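Local atomic coordinates of ABC transporter periplasmic substrate-binding protein (Desulfovibrio alaskensis, PDB entry 5MY5), a protein that probably captures tungstate in the periplasm, with high selectivity, and delivers it to an ABC transporter for uptake into the cell. Residues Asp106-Pro112 with Gly188-Arg194. The protein carries 2 engineered substitutions. Numbering follows the deposited sequence.
Sequences DFVIIGP and GYTMTDR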
# COMPACT_ATOMS: atom_id res chain seq x y z
N ASP A 106 -2.30 4.62 2.84
CA ASP A 106 -1.46 4.74 4.01
C ASP A 106 -1.65 3.62 4.98
O ASP A 106 -2.55 2.85 4.94
CB ASP A 106 -1.60 6.11 4.69
CG ASP A 106 -2.96 6.32 5.34
OD1 ASP A 106 -3.97 5.63 5.03
OD2 ASP A 106 -3.08 7.28 6.16
N PHE A 107 -0.70 3.58 5.92
CA PHE A 107 -0.71 2.67 7.03
C PHE A 107 -1.02 3.41 8.31
O PHE A 107 -0.73 4.54 8.38
CB PHE A 107 0.68 1.95 7.14
CG PHE A 107 0.98 1.03 5.98
CD1 PHE A 107 0.57 -0.24 5.99
CD2 PHE A 107 1.75 1.52 4.91
CE1 PHE A 107 0.86 -1.10 4.87
CE2 PHE A 107 2.09 0.67 3.85
CZ PHE A 107 1.59 -0.59 3.83
N VAL A 108 -1.51 2.69 9.30
CA VAL A 108 -1.86 3.26 10.64
C VAL A 108 -1.42 2.32 11.74
O VAL A 108 -1.31 1.09 11.53
CB VAL A 108 -3.36 3.61 10.72
CG1 VAL A 108 -3.78 4.69 9.66
CG2 VAL A 108 -4.16 2.44 10.58
N ILE A 109 -1.18 2.87 12.94
CA ILE A 109 -1.01 2.00 14.12
C ILE A 109 -2.29 2.02 14.92
O ILE A 109 -2.81 3.13 15.18
CB ILE A 109 0.21 2.44 14.93
CG1 ILE A 109 1.47 2.35 14.01
CG2 ILE A 109 0.29 1.61 16.18
CD1 ILE A 109 2.62 3.03 14.62
N ILE A 110 -2.77 0.87 15.30
CA ILE A 110 -4.04 0.69 16.03
C ILE A 110 -3.73 0.04 17.34
O ILE A 110 -2.65 -0.57 17.54
CB ILE A 110 -5.10 -0.05 15.24
CG1 ILE A 110 -4.76 -1.54 15.11
CG2 ILE A 110 -5.26 0.62 13.91
CD1 ILE A 110 -5.72 -2.38 14.35
N GLY A 111 -4.64 0.22 18.30
CA GLY A 111 -4.48 -0.39 19.62
C GLY A 111 -5.76 -0.26 20.40
O GLY A 111 -6.74 0.38 19.90
N PRO A 112 -5.79 -0.80 21.65
CA PRO A 112 -6.97 -0.63 22.43
C PRO A 112 -7.39 0.81 22.61
O PRO A 112 -6.57 1.72 22.75
CB PRO A 112 -6.62 -1.34 23.77
CG PRO A 112 -5.51 -2.24 23.43
CD PRO A 112 -4.75 -1.53 22.38
N GLY A 188 -3.12 -5.45 22.36
CA GLY A 188 -1.88 -5.03 21.79
C GLY A 188 -2.04 -4.01 20.71
O GLY A 188 -3.19 -3.68 20.34
N TYR A 189 -0.93 -3.45 20.31
CA TYR A 189 -0.81 -2.51 19.22
C TYR A 189 -0.42 -3.27 17.95
O TYR A 189 0.28 -4.26 18.03
CB TYR A 189 0.22 -1.47 19.54
CG TYR A 189 -0.20 -0.56 20.70
CD1 TYR A 189 -0.02 -0.96 21.99
CD2 TYR A 189 -0.81 0.62 20.45
CE1 TYR A 189 -0.42 -0.17 23.03
CE2 TYR A 189 -1.16 1.47 21.52
CZ TYR A 189 -1.04 1.00 22.78
OH TYR A 189 -1.36 1.89 23.85
N THR A 190 -0.75 -2.73 16.78
CA THR A 190 -0.27 -3.37 15.52
C THR A 190 -0.30 -2.27 14.44
O THR A 190 -1.10 -1.31 14.48
CB THR A 190 -1.07 -4.61 15.17
OG1 THR A 190 -0.37 -5.30 14.10
CG2 THR A 190 -2.43 -4.33 14.68
N MET A 191 0.53 -2.43 13.43
CA MET A 191 0.50 -1.59 12.22
C MET A 191 -0.31 -2.37 11.16
O MET A 191 -0.04 -3.57 10.90
CB MET A 191 1.89 -1.26 11.71
CG MET A 191 1.91 -0.27 10.57
SD MET A 191 3.28 -0.43 9.43
CE MET A 191 2.74 -1.89 8.53
N THR A 192 -1.24 -1.63 10.53
CA THR A 192 -2.10 -2.18 9.44
C THR A 192 -2.24 -1.24 8.34
O THR A 192 -2.08 -0.06 8.50
CB THR A 192 -3.46 -2.57 9.98
OG1 THR A 192 -4.28 -3.19 8.95
CG2 THR A 192 -4.19 -1.44 10.56
N ASP A 193 -2.48 -1.77 7.11
CA ASP A 193 -2.93 -0.83 6.06
C ASP A 193 -4.35 -0.33 6.54
O ASP A 193 -5.08 -1.07 7.14
CB ASP A 193 -3.02 -1.53 4.68
CG ASP A 193 -3.93 -2.69 4.73
OD1 ASP A 193 -3.74 -3.73 5.42
OD2 ASP A 193 -4.98 -2.56 4.07
N ARG A 194 -4.64 0.90 6.10
CA ARG A 194 -5.96 1.49 6.42
C ARG A 194 -7.09 0.72 5.84
O ARG A 194 -8.11 0.55 6.53
CB ARG A 194 -6.06 2.90 5.99
CG ARG A 194 -7.34 3.64 6.51
CD ARG A 194 -7.33 5.08 5.99
NE ARG A 194 -6.27 5.94 6.51
CZ ARG A 194 -6.35 6.62 7.65
NH1 ARG A 194 -7.40 6.53 8.45
NH2 ARG A 194 -5.31 7.39 8.01
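Asp106 holds CG between its backbone N and carbonyl carbon (chi1 68°), while Arg194 sends CG away from its backbone N (chi1 -171°) and bends at chi3 (-66°), bringing the two charged groups together nearly coplanar. The grip is side-on: Arg194 NE reaches Asp106 OD1 at 2.8 Å and NH2 reaches OD2 at 2.9 Å. A guanidinium suits this place because two in-plane N-H groups match the two carboxylate oxygens; its flat face takes Val108 CG1, 3.5 Å from NH2, which also salt-bridges Glu215. Val108–Thr192 and Ile110–Thr190 are antiparallel hydrogen-bonded pairs; beyond the last bridge Arg194 N, opening helix 194-203, donates to Asp106 O. Beta-branched Val108, Ile110, Thr190 and Thr192 suit extended strands: Ile110 CG1 lies 3.7 Å from Thr190 CG2, whereas Thr190 OG1 hydrogen-bonds to Val139 O. On the other face, flexible Met191 lays CE 3.7 Å from Phe107 CD1, with SD obliquely placed in a Met-aromatic contact. Asp193, a short acceptor, N-caps helix 194-203, its OD1 also hydrogen-bonding Thr196 OG1. Strand 100-112 pairs with 189-193 and 210-214 in the mixed sheet of this periplasmic-binding-protein fold; helix 176-186 packs against Thr190 and Thr192, helix 146-155 against Phe107 and Met191.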